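Local coordinates for aminotransferase, classes I and II (Silicibacter pomeroyi DSS-3, PDB 3H14), which probably catalyses pyridoxal 5'-phosphate-dependent transfer of an amino group from L-aspartate to 2-oxoglutarate, giving oxaloacetate and L-glutamate, at residues P126-I131 and I198-Y203; E147-P152 and P309-F314; A168-A171 and T176-D179; L178-M183 and L216-E221. All blocks are in the same frame, centred on the assembly; numbering follows the deposited sequence.

Contact 1: residues P126-I131 and I198-Y203; sequences PSYRQI and ISDEIY
The phenol of Tyr128 donates a hydrogen bond to Asp200, OH lying 2.6 Å from OD2. The acceptor oxygen sits at the edge of the tyrosine ring, in its plane. From the carboxylate's side the hydroxyl arrives differently: it comes to the anti side of OD2, 33° out of the carboxylate plane, and the two flat groups are turned 68° against each other. CG of Asp200 stands anti to the backbone N (chi1 176°), an orientation that brings the acid to the phenol across a gap of 10.6 Å between the CA atoms of Tyr128 and Asp200. The second oxygen is held as well. Ile202 N donates to Asp200 OD1 at 3.0 Å, closing an Asx turn where strand 196-200 runs out into loop. This is the C-terminal end of an inner parallel strand of the large mixed sheet of a class I aminotransferase, where family members use a strand-end aspartate to meet the cofactor's pyridine nitrogen; the position of Asp200 is consistent with that role. A glycerol, probably from the crystallisation liquor, lies close to Tyr128 and may mark the pocket. Replacing Asp200 by an alanine would probably deprive the buried Tyr128 hydroxyl of its acceptor and undo the Asx turn that steadies the backbone at Ile202. Around the pair, Ala168 touches both side chains, Phe104 of helix 100-111 packs on Asp200, and Tyr125 meets the Tyr128 ring edge-to-face. On the neighbouring strand residue, Ser199 OG donates to Glu201 OE2 at 2.6 Å, on that oxygen's anti lone pair.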
loop_
_atom_site.group_PDB
_atom_site.type_symbol
_atom_site.label_atom_id
_atom_site.label_comp_id
_atom_site.label_asym_id
_atom_site.label_seq_id
_atom_site.Cartn_x
_atom_site.Cartn_y
_atom_site.Cartn_z
ATOM N N PRO A 126 -1.484 -5.578 5.611
ATOM C CA PRO A 126 -2.238 -6.400 6.551
ATOM C C PRO A 126 -3.650 -6.788 6.096
ATOM O O PRO A 126 -4.146 -7.819 6.482
ATOM C CB PRO A 126 -2.294 -5.511 7.823
ATOM C CG PRO A 126 -1.167 -4.618 7.692
ATOM C CD PRO A 126 -1.016 -4.325 6.253
ATOM N N SER A 127 -4.288 -5.937 5.306
ATOM C CA SER A 127 -5.654 -6.167 4.905
ATOM C C SER A 127 -5.808 -7.231 3.832
ATOM O O SER A 127 -6.903 -7.730 3.671
ATOM C CB SER A 127 -6.323 -4.863 4.424
ATOM O OG SER A 127 -6.597 -4.016 5.533
ATOM N N TYR A 128 -4.752 -7.587 3.102
ATOM C CA TYR A 128 -4.913 -8.617 2.069
ATOM C C TYR A 128 -5.468 -9.891 2.667
ATOM O O TYR A 128 -6.490 -10.400 2.174
ATOM C CB TYR A 128 -3.603 -9.012 1.373
ATOM C CG TYR A 128 -2.868 -8.009 0.525
ATOM C CD1 TYR A 128 -3.507 -6.976 -0.133
ATOM C CD2 TYR A 128 -1.489 -8.170 0.313
ATOM C CE1 TYR A 128 -2.796 -6.093 -0.900
ATOM C CE2 TYR A 128 -0.782 -7.303 -0.469
ATOM C CZ TYR A 128 -1.430 -6.259 -1.072
ATOM O OH TYR A 128 -0.686 -5.395 -1.845
ATOM N N ARG A 129 -4.792 -10.438 3.687
ATOM C CA ARG A 129 -5.227 -11.709 4.305
ATOM C C ARG A 129 -6.601 -11.598 4.934
ATOM O O ARG A 129 -7.372 -12.530 4.854
ATOM C CB ARG A 129 -4.204 -12.306 5.304
ATOM C CG ARG A 129 -3.947 -11.468 6.543
ATOM C CD ARG A 129 -2.878 -12.151 7.459
ATOM N NE ARG A 129 -1.574 -12.151 6.817
ATOM C CZ ARG A 129 -0.662 -11.188 6.952
ATOM N NH1 ARG A 129 -0.878 -10.147 7.747
ATOM N NH2 ARG A 129 0.492 -11.277 6.296
ATOM N N GLN A 130 -6.924 -10.440 5.500
ATOM C CA GLN A 130 -8.186 -10.261 6.172
ATOM C C GLN A 130 -9.373 -10.165 5.209
ATOM O O GLN A 130 -10.425 -10.747 5.470
ATOM C CB GLN A 130 -8.171 -9.012 7.093
ATOM C CG GLN A 130 -7.048 -8.981 8.160
ATOM C CD GLN A 130 -7.066 -10.149 9.127
ATOM O OE1 GLN A 130 -8.117 -10.719 9.427
ATOM N NE2 GLN A 130 -5.884 -10.513 9.631
ATOM N N ILE A 131 -9.219 -9.384 4.159
ATOM C CA ILE A 131 -10.257 -9.248 3.107
ATOM C C ILE A 131 -10.489 -10.591 2.427
ATOM O O ILE A 131 -11.621 -10.978 2.210
ATOM C CB ILE A 131 -9.888 -8.207 2.050
ATOM C CG1 ILE A 131 -9.878 -6.808 2.649
ATOM C CG2 ILE A 131 -10.882 -8.239 0.816
ATOM C CD1 ILE A 131 -9.285 -5.721 1.690
ATOM N N ILE A 198 -2.806 -10.570 -9.821
ATOM C CA ILE A 198 -3.279 -9.245 -9.405
ATOM C C ILE A 198 -2.097 -8.399 -8.975
ATOM O O ILE A 198 -1.360 -8.804 -8.081
ATOM C CB ILE A 198 -4.242 -9.343 -8.250
ATOM C CG1 ILE A 198 -5.422 -10.244 -8.598
ATOM C CG2 ILE A 198 -4.705 -7.931 -7.817
ATOM C CD1 ILE A 198 -6.274 -10.492 -7.497
ATOM N N SER A 199 -1.934 -7.238 -9.628
ATOM C CA SER A 199 -0.839 -6.308 -9.390
ATOM C C SER A 199 -1.361 -5.084 -8.641
ATOM O O SER A 199 -2.206 -4.336 -9.145
ATOM C CB SER A 199 -0.207 -5.888 -10.710
ATOM O OG SER A 199 0.924 -5.051 -10.557
ATOM N N ASP A 200 -0.852 -4.911 -7.417
ATOM C CA ASP A 200 -1.198 -3.780 -6.554
ATOM C C ASP A 200 -0.169 -2.685 -6.860
ATOM O O ASP A 200 1.028 -2.820 -6.590
ATOM C CB ASP A 200 -1.199 -4.223 -5.076
ATOM C CG ASP A 200 -1.466 -3.070 -4.093
ATOM O OD1 ASP A 200 -1.331 -1.896 -4.494
ATOM O OD2 ASP A 200 -1.774 -3.345 -2.910
ATOM N N GLU A 201 -0.639 -1.615 -7.483
ATOM C CA GLU A 201 0.203 -0.542 -7.997
ATOM C C GLU A 201 -0.171 0.770 -7.278
ATOM O O GLU A 201 0.112 1.870 -7.756
ATOM C CB GLU A 201 0.078 -0.473 -9.523
ATOM C CG GLU A 201 0.454 -1.837 -10.142
ATOM C CD GLU A 201 0.634 -1.904 -11.653
ATOM O OE1 GLU A 201 0.365 -0.913 -12.396
ATOM O OE2 GLU A 201 1.039 -3.017 -12.094
ATOM N N ILE A 202 -0.765 0.615 -6.096
ATOM C CA ILE A 202 -1.312 1.730 -5.310
ATOM C C ILE A 202 -0.263 2.811 -5.011
ATOM O O ILE A 202 -0.572 4.002 -5.011
ATOM C CB ILE A 202 -2.016 1.145 -4.034
ATOM C CG1 ILE A 202 -3.354 0.543 -4.492
ATOM C CG2 ILE A 202 -2.246 2.194 -2.852
ATOM C CD1 ILE A 202 -4.015 -0.371 -3.519
ATOM N N TYR A 203 0.989 2.414 -4.828
ATOM C CA TYR A 203 2.041 3.407 -4.501
ATOM C C TYR A 203 2.817 3.933 -5.711
ATOM O O TYR A 203 3.726 4.749 -5.535
ATOM C CB TYR A 203 3.034 2.846 -3.445
ATOM C CG TYR A 203 2.429 2.699 -2.081
ATOM C CD1 TYR A 203 2.439 3.772 -1.181
ATOM C CD2 TYR A 203 1.833 1.501 -1.681
ATOM C CE1 TYR A 203 1.860 3.653 0.077
ATOM C CE2 TYR A 203 1.267 1.372 -0.433
ATOM C CZ TYR A 203 1.285 2.468 0.437
ATOM O OH TYR A 203 0.746 2.373 1.676
#

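Contact 2: residues E147-P152 and P309-F314; sequences ENRLQP and PPDGAF
Arg149 grips Asp311 side-on in a salt bridge of two bonds, one to each carboxylate oxygen, and this is the tight part of a contact that otherwise lies at the protein surface. The straighter bond runs from Arg149 NE to Asp311 OD2 over 2.7 Å, with 167° at the hydrogen; it uses the syn lone pair of the oxygen and stays in the guanidinium plane. The companion, from Arg149 NH1 to Asp311 OD1, is 2.9 Å long and somewhat tilted from both planes. Because guanidinium and carboxylate are only 16° from coplanar, the two groups meet edge to edge. The side chain of Arg149 is extended from CG to NE and approaches Asp311 from the opposite direction. Asp311 OD2 also accepts from Met177 N, so one oxygen serves two donors. The bridge joins the two parts of the aminotransferase fold: 147-152 is a loop leaving strand 138-143 of the large seven-stranded sheet, whereas 309-314 leads into strand 315-319 of the small four-stranded one. Pro309 supplies the packing, its ring lying over one guanidinium face with CG 3.6 Å above the plane, near its centre. On the same ring, Pro309 CB comes within 3.6 Å of Arg149 NH1. The looser side is at NH2, whose nearest neighbour across the contact is Pro309 CG at 4.0 Å, and Arg149 as a whole is exposed to solvent. An inverse gamma turn centred on Pro310, closed by a weak bond, lies between the two residues that meet the arginine.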
loop_
_atom_site.group_PDB
_atom_site.type_symbol
_atom_site.label_atom_id
_atom_site.label_comp_id
_atom_site.label_asym_id
_atom_site.label_seq_id
_atom_site.Cartn_x
_atom_site.Cartn_y
_atom_site.Cartn_z
ATOM N N GLU A 147 17.150 -11.919 0.294
ATOM C CA GLU A 147 17.849 -12.064 -0.953
ATOM C C GLU A 147 16.911 -11.883 -2.143
ATOM O O GLU A 147 17.366 -11.665 -3.268
ATOM C CB GLU A 147 18.574 -13.442 -0.994
ATOM C CG GLU A 147 17.696 -14.655 -0.731
ATOM C CD GLU A 147 17.671 -15.126 0.693
ATOM O OE1 GLU A 147 17.731 -14.293 1.627
ATOM O OE2 GLU A 147 17.540 -16.357 0.886
ATOM N N ASN A 148 15.605 -11.980 -1.898
ATOM C CA ASN A 148 14.569 -11.754 -2.917
ATOM C C ASN A 148 13.927 -10.375 -2.790
ATOM O O ASN A 148 12.919 -10.091 -3.444
ATOM C CB ASN A 148 13.495 -12.849 -2.852
ATOM C CG ASN A 148 14.051 -14.248 -3.161
ATOM O OD1 ASN A 148 15.033 -14.392 -3.900
ATOM N ND2 ASN A 148 13.457 -15.265 -2.549
ATOM N N ARG A 149 14.544 -9.513 -1.981
ATOM C CA ARG A 149 14.058 -8.170 -1.759
ATOM C C ARG A 149 12.666 -8.170 -1.085
ATOM O O ARG A 149 11.873 -7.234 -1.267
ATOM C CB ARG A 149 14.025 -7.397 -3.084
ATOM C CG ARG A 149 14.546 -5.970 -3.016
ATOM C CD ARG A 149 14.493 -5.284 -4.397
ATOM N NE ARG A 149 15.070 -3.926 -4.388
ATOM C CZ ARG A 149 16.375 -3.677 -4.259
ATOM N NH1 ARG A 149 16.825 -2.421 -4.234
ATOM N NH2 ARG A 149 17.245 -4.687 -4.187
ATOM N N LEU A 150 12.399 -9.208 -0.311
ATOM C CA LEU A 150 11.128 -9.422 0.385
ATOM C C LEU A 150 9.916 -9.331 -0.528
ATOM O O LEU A 150 8.876 -8.796 -0.153
ATOM C CB LEU A 150 10.991 -8.455 1.554
ATOM C CG LEU A 150 12.066 -8.611 2.636
ATOM C CD1 LEU A 150 11.913 -7.516 3.729
ATOM C CD2 LEU A 150 12.017 -10.026 3.231
ATOM N N GLN A 151 10.092 -9.917 -1.706
ATOM C CA GLN A 151 9.099 -10.031 -2.725
ATOM C C GLN A 151 9.010 -11.493 -3.069
ATOM O O GLN A 151 10.014 -12.200 -3.013
ATOM C CB GLN A 151 9.539 -9.258 -3.954
ATOM C CG GLN A 151 9.398 -7.755 -3.817
ATOM C CD GLN A 151 7.962 -7.261 -3.954
ATOM O OE1 GLN A 151 7.047 -8.035 -4.292
ATOM N NE2 GLN A 151 7.752 -5.962 -3.682
ATOM N N PRO A 152 7.806 -11.959 -3.431
ATOM C CA PRO A 152 7.764 -13.359 -3.850
ATOM C C PRO A 152 8.554 -13.629 -5.131
ATOM O O PRO A 152 8.719 -12.748 -5.969
ATOM C CB PRO A 152 6.272 -13.644 -4.052
ATOM C CG PRO A 152 5.653 -12.340 -4.256
ATOM C CD PRO A 152 6.498 -11.300 -3.524
ATOM N N PRO A 309 15.583 -2.401 1.442
ATOM C CA PRO A 309 15.849 -1.243 0.576
ATOM C C PRO A 309 14.563 -0.448 0.258
ATOM O O PRO A 309 13.633 -1.008 -0.339
ATOM C CB PRO A 309 16.396 -1.883 -0.686
ATOM C CG PRO A 309 15.850 -3.235 -0.698
ATOM C CD PRO A 309 15.812 -3.671 0.735
ATOM N N PRO A 310 14.476 0.817 0.718
ATOM C CA PRO A 310 13.212 1.520 0.505
ATOM C C PRO A 310 13.155 2.094 -0.902
ATOM O O PRO A 310 13.417 3.280 -1.135
ATOM C CB PRO A 310 13.203 2.571 1.620
ATOM C CG PRO A 310 14.703 2.883 1.828
ATOM C CD PRO A 310 15.458 1.626 1.478
ATOM N N ASP A 311 12.819 1.221 -1.853
ATOM C CA ASP A 311 12.872 1.551 -3.262
ATOM C C ASP A 311 11.818 2.618 -3.628
ATOM O O ASP A 311 12.044 3.444 -4.523
ATOM C CB ASP A 311 12.605 0.316 -4.137
ATOM C CG ASP A 311 13.641 -0.779 -3.976
ATOM O OD1 ASP A 311 14.782 -0.497 -3.566
ATOM O OD2 ASP A 311 13.289 -1.921 -4.299
ATOM N N GLY A 312 10.672 2.545 -2.965
ATOM C CA GLY A 312 9.509 3.377 -3.290
ATOM C C GLY A 312 8.577 3.457 -2.089
ATOM O O GLY A 312 8.911 2.996 -0.987
ATOM N N ALA A 313 7.414 4.087 -2.262
ATOM C CA ALA A 313 6.537 4.401 -1.113
ATOM C C ALA A 313 7.271 5.262 -0.061
ATOM O O ALA A 313 8.261 5.931 -0.384
ATOM C CB ALA A 313 5.983 3.127 -0.462
ATOM N N PHE A 314 6.786 5.254 1.181
ATOM C CA PHE A 314 7.388 6.081 2.250
ATOM C C PHE A 314 7.521 5.321 3.571
ATOM O O PHE A 314 7.139 5.805 4.643
ATOM C CB PHE A 314 6.598 7.381 2.446
ATOM C CG PHE A 314 5.087 7.214 2.370
ATOM C CD1 PHE A 314 4.429 6.348 3.188
ATOM C CD2 PHE A 314 4.331 8.002 1.505
ATOM C CE1 PHE A 314 3.056 6.225 3.142
ATOM C CE2 PHE A 314 2.947 7.878 1.446
ATOM C CZ PHE A 314 2.319 6.983 2.244
#

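Contact 3: residues A168-A171 and T176-D179; sequences ASPA and TMLD
Ser169 and Leu178 meet across the neck of the loop that follows strand 164-168 and carries the Asn-Pro-Thr-Gly sequence characteristic of class I aminotransferases; a cis peptide precedes Pro170 on one side of the neck. Two direct hydrogen bonds close it. Leu178 N donates to Ser169 OG over 2.7 Å, with 164° at the hydrogen. The hydroxyl reaches this amide because OG stands anti to the backbone N, chi1 173°. Two residues further round, Ala171 N donates to Thr176 O at 3.0 Å, tilted 19° from the carbonyl plane. A water adds a third link, lying 2.6 Å from Ser169 OG and 2.8 Å from Leu178 O, so that the serine hydroxyl touches both the amide and, through the solvent, the carbonyl of the same residue. Putting an alanine at Ser169 would probably leave the buried Leu178 amide without its acceptor and the water without one of its holds. The side chain of Thr176 starts away from this neck: its OG1 bonds chiefly to the Arg149 carbonyl and also meets Gln151. Apolar packing adds to the closure: Pro170 and selenomethionine Met177 lie side by side and point the same way, with Pro170 CG 3.7 Å from Met177 CG and the bent selenium end close to the same proline carbon. Leu178 rests its CB near the serine methylene. A weaker CA-H...O contact completes the closure: Pro170 CA lies 3.4 Å from Thr176 O, the carbonyl that also receives Ala171 N.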
loop_
_atom_site.group_PDB
_atom_site.type_symbol
_atom_site.label_atom_id
_atom_site.label_comp_id
_atom_site.label_asym_id
_atom_site.label_seq_id
_atom_site.Cartn_x
_atom_site.Cartn_y
_atom_site.Cartn_z
ATOM N N ALA A 168 2.765 -6.582 -4.808
ATOM C CA ALA A 168 2.723 -5.114 -4.637
ATOM C C ALA A 168 4.091 -4.533 -4.890
ATOM O O ALA A 168 5.090 -5.032 -4.357
ATOM C CB ALA A 168 2.218 -4.735 -3.223
ATOM N N SER A 169 4.144 -3.470 -5.688
ATOM C CA SER A 169 5.389 -2.757 -5.975
ATOM C C SER A 169 5.058 -1.311 -6.341
ATOM O O SER A 169 4.297 -1.088 -7.280
ATOM C CB SER A 169 6.151 -3.418 -7.140
ATOM O OG SER A 169 7.281 -2.649 -7.556
ATOM N N PRO A 170 5.569 -0.322 -5.551
ATOM C CA PRO A 170 6.218 -0.453 -4.232
ATOM C C PRO A 170 5.334 -1.125 -3.169
ATOM O O PRO A 170 4.131 -0.865 -3.122
ATOM C CB PRO A 170 6.470 1.008 -3.822
ATOM C CG PRO A 170 6.449 1.789 -5.096
ATOM C CD PRO A 170 5.496 1.085 -5.997
ATOM N N ALA A 171 5.937 -1.956 -2.311
ATOM C CA ALA A 171 5.211 -2.677 -1.289
ATOM C C ALA A 171 5.119 -1.951 0.055
ATOM O O ALA A 171 5.979 -1.183 0.438
ATOM C CB ALA A 171 5.807 -4.077 -1.080
ATOM N N THR A 176 9.875 -2.076 -1.120
ATOM C CA THR A 176 10.624 -2.716 -2.228
ATOM C C THR A 176 9.793 -2.775 -3.521
ATOM O O THR A 176 8.538 -2.830 -3.492
ATOM C CB THR A 176 11.170 -4.112 -1.830
ATOM O OG1 THR A 176 10.093 -5.034 -1.592
ATOM C CG2 THR A 176 12.029 -3.987 -0.559
HETATM N N MSE A 177 10.500 -2.756 -4.651
HETATM C CA MSE A 177 9.879 -2.758 -5.942
HETATM C C MSE A 177 10.306 -3.934 -6.806
HETATM O O MSE A 177 11.349 -4.546 -6.593
HETATM C CB MSE A 177 10.173 -1.441 -6.635
HETATM C CG MSE A 177 9.432 -0.296 -5.994
HETATM SE SE MSE A 177 10.106 1.455 -6.514
HETATM C CE MSE A 177 9.345 1.444 -8.332
ATOM N N LEU A 178 9.474 -4.224 -7.789
ATOM C CA LEU A 178 9.727 -5.277 -8.773
ATOM C C LEU A 178 10.107 -4.618 -10.078
ATOM O O LEU A 178 9.321 -3.840 -10.654
ATOM C CB LEU A 178 8.474 -6.113 -8.993
ATOM C CG LEU A 178 8.075 -6.963 -7.793
ATOM C CD1 LEU A 178 6.622 -7.423 -7.873
ATOM C CD2 LEU A 178 8.998 -8.129 -7.651
ATOM N N ASP A 179 11.306 -4.929 -10.550
ATOM C CA ASP A 179 11.714 -4.436 -11.849
ATOM C C ASP A 179 11.055 -5.301 -12.948
ATOM O O ASP A 179 10.345 -6.274 -12.648
ATOM C CB ASP A 179 13.237 -4.348 -11.937
ATOM C CG ASP A 179 13.946 -5.712 -11.943
ATOM O OD1 ASP A 179 13.314 -6.802 -11.937
ATOM O OD2 ASP A 179 15.194 -5.670 -11.940
HETATM O O HOH W 1 7.153 -2.194 -10.148
#

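Contact 4: residues L178-M183 and L216-E221; sequences LDHAAM and LELTDE
The imidazole of His180 receives Leu218 over one face. Leu218 CG lies 3.8 Å above the ring plane, offset toward the rim, and makes a CH-pi contact 4.2 Å from CG to the His180 ring centroid. The CD2 methyl presses in further, to 3.4 Å from His180 CE1. Glu217 is nearby without bonding to the ring: its OE2 is 5.0 Å from His180 NE2, while its OE1 accepts from Thr214 N. Although the histidine is exposed, its ring swings over to the leucine because CG is anti to the backbone N, chi1 -165°. The other branch of Leu218 turns to the buried selenomethionine Met183 of the same helix, where CD1 meets its CG at 3.2 Å, closer than ordinary van der Waals packing. Met183 bends at chi2 and chi3, so its selenium end leads away from the leucine. Leu218 thus sits astride two residues of the first helical turn, one branch to His180 and one to Met183. That turn is fixed by Asp179 at the N-cap: its OD1 accepts from Ala182 N at 2.9 Å. Helix 180-192 is the crossover between the parallel neighbouring strands 164-168 and 196-200, and the loop of 216-221, ending in an ST turn at Thr219, leads to strand 223-227. Leu218 and Thr219 also touch Ile187 of this helix, and Glu217 packs on Tyr85 of helix 71-85.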
loop_
_atom_site.group_PDB
_atom_site.type_symbol
_atom_site.label_atom_id
_atom_site.label_comp_id
_atom_site.label_asym_id
_atom_site.label_seq_id
_atom_site.Cartn_x
_atom_site.Cartn_y
_atom_site.Cartn_z
ATOM N N LEU A 178 9.474 -4.224 -7.789
ATOM C CA LEU A 178 9.727 -5.277 -8.773
ATOM C C LEU A 178 10.107 -4.618 -10.078
ATOM O O LEU A 178 9.321 -3.840 -10.654
ATOM C CB LEU A 178 8.474 -6.113 -8.993
ATOM C CG LEU A 178 8.075 -6.963 -7.793
ATOM C CD1 LEU A 178 6.622 -7.423 -7.873
ATOM C CD2 LEU A 178 8.998 -8.129 -7.651
ATOM N N ASP A 179 11.306 -4.929 -10.550
ATOM C CA ASP A 179 11.714 -4.436 -11.849
ATOM C C ASP A 179 11.055 -5.301 -12.948
ATOM O O ASP A 179 10.345 -6.274 -12.648
ATOM C CB ASP A 179 13.237 -4.348 -11.937
ATOM C CG ASP A 179 13.946 -5.712 -11.943
ATOM O OD1 ASP A 179 13.314 -6.802 -11.937
ATOM O OD2 ASP A 179 15.194 -5.670 -11.940
ATOM N N HIS A 180 11.259 -4.903 -14.202
ATOM C CA HIS A 180 10.667 -5.571 -15.354
ATOM C C HIS A 180 10.918 -7.087 -15.403
ATOM O O HIS A 180 9.998 -7.861 -15.707
ATOM C CB HIS A 180 11.222 -4.923 -16.619
ATOM C CG HIS A 180 10.446 -5.256 -17.848
ATOM N ND1 HIS A 180 10.658 -6.418 -18.566
ATOM C CD2 HIS A 180 9.468 -4.578 -18.498
ATOM C CE1 HIS A 180 9.839 -6.438 -19.606
ATOM N NE2 HIS A 180 9.099 -5.340 -19.581
ATOM N N ALA A 181 12.153 -7.497 -15.108
ATOM C CA ALA A 181 12.546 -8.926 -15.106
ATOM C C ALA A 181 11.828 -9.701 -14.010
ATOM O O ALA A 181 11.343 -10.805 -14.243
ATOM C CB ALA A 181 14.058 -9.078 -14.923
ATOM N N ALA A 182 11.766 -9.109 -12.812
ATOM C CA ALA A 182 11.137 -9.745 -11.651
ATOM C C ALA A 182 9.635 -9.914 -11.841
ATOM O O ALA A 182 9.060 -10.933 -11.464
ATOM C CB ALA A 182 11.433 -8.935 -10.374
HETATM N N MSE A 183 9.021 -8.902 -12.449
HETATM C CA MSE A 183 7.599 -8.875 -12.722
HETATM C C MSE A 183 7.274 -9.881 -13.812
HETATM O O MSE A 183 6.339 -10.639 -13.679
HETATM C CB MSE A 183 7.207 -7.475 -13.174
HETATM C CG MSE A 183 5.738 -7.282 -13.480
HETATM SE SE MSE A 183 4.546 -7.355 -11.927
HETATM C CE MSE A 183 5.540 -6.061 -10.895
ATOM N N LEU A 216 0.853 -4.091 -16.830
ATOM C CA LEU A 216 0.414 -3.869 -18.230
ATOM C C LEU A 216 1.559 -3.796 -19.256
ATOM O O LEU A 216 1.346 -4.036 -20.422
ATOM C CB LEU A 216 -0.455 -2.617 -18.303
ATOM C CG LEU A 216 -1.675 -2.688 -17.365
ATOM C CD1 LEU A 216 -2.498 -1.441 -17.493
ATOM C CD2 LEU A 216 -2.539 -3.895 -17.681
ATOM N N GLU A 217 2.769 -3.490 -18.821
ATOM C CA GLU A 217 3.946 -3.517 -19.699
ATOM C C GLU A 217 4.370 -4.943 -20.079
ATOM O O GLU A 217 5.188 -5.113 -20.985
ATOM C CB GLU A 217 5.132 -2.818 -19.039
ATOM C CG GLU A 217 5.035 -1.276 -18.918
ATOM C CD GLU A 217 6.229 -0.677 -18.191
ATOM O OE1 GLU A 217 6.076 -0.126 -17.069
ATOM O OE2 GLU A 217 7.347 -0.781 -18.726
ATOM N N LEU A 218 3.860 -5.951 -19.365
ATOM C CA LEU A 218 4.220 -7.363 -19.581
ATOM C C LEU A 218 3.058 -8.225 -20.016
ATOM O O LEU A 218 3.266 -9.200 -20.721
ATOM C CB LEU A 218 4.834 -7.976 -18.317
ATOM C CG LEU A 218 6.251 -7.437 -18.059
ATOM C CD1 LEU A 218 6.431 -6.991 -16.620
ATOM C CD2 LEU A 218 7.357 -8.397 -18.498
ATOM N N THR A 219 1.844 -7.913 -19.566
ATOM C CA THR A 219 0.665 -8.686 -19.976
ATOM C C THR A 219 -0.596 -7.864 -19.864
ATOM O O THR A 219 -0.642 -6.912 -19.101
ATOM C CB THR A 219 0.473 -9.956 -19.100
ATOM O OG1 THR A 219 -0.555 -10.794 -19.665
ATOM C CG2 THR A 219 0.114 -9.577 -17.627
ATOM N N ASP A 220 -1.625 -8.249 -20.609
ATOM C CA ASP A 220 -2.938 -7.707 -20.391
ATOM C C ASP A 220 -3.774 -8.630 -19.518
ATOM O O ASP A 220 -4.804 -8.208 -19.007
ATOM C CB ASP A 220 -3.642 -7.407 -21.725
ATOM C CG ASP A 220 -3.047 -6.206 -22.445
ATOM O OD1 ASP A 220 -2.922 -5.109 -21.848
ATOM O OD2 ASP A 220 -2.690 -6.356 -23.633
ATOM N N GLU A 221 -3.326 -9.877 -19.336
ATOM C CA GLU A 221 -4.071 -10.873 -18.555
ATOM C C GLU A 221 -3.739 -10.770 -17.061
ATOM O O GLU A 221 -3.057 -11.614 -16.462
ATOM C CB GLU A 221 -3.845 -12.289 -19.111
ATOM C CG GLU A 221 -4.260 -12.472 -20.584
ATOM C CD GLU A 221 -5.638 -11.905 -20.938
ATOM O OE1 GLU A 221 -6.648 -12.276 -20.288
ATOM O OE2 GLU A 221 -5.709 -11.078 -21.884
#

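From the N terminus, helix 126-134 opens contact 1, which closes 67 residues later at the end of strand 196-200. Contact 2 starts soon after, at 147-152, and closes only at 309-314, so it crosses contact 1 and ties the large sheet to the small one. Contact 3 is a short closure between strand 164-168 and helix 180-192, lying within the spans of contacts 1 and 2. Contact 4 shares Leu178 and Asp179 with it, crosses contact 1 and falls within contact 2 as it binds the helix start to 216-221. In space, contacts 2 and 3 are closest, their centres about 6 Å apart, while Ala313 and Pro170 touch Tyr203 of contact 1.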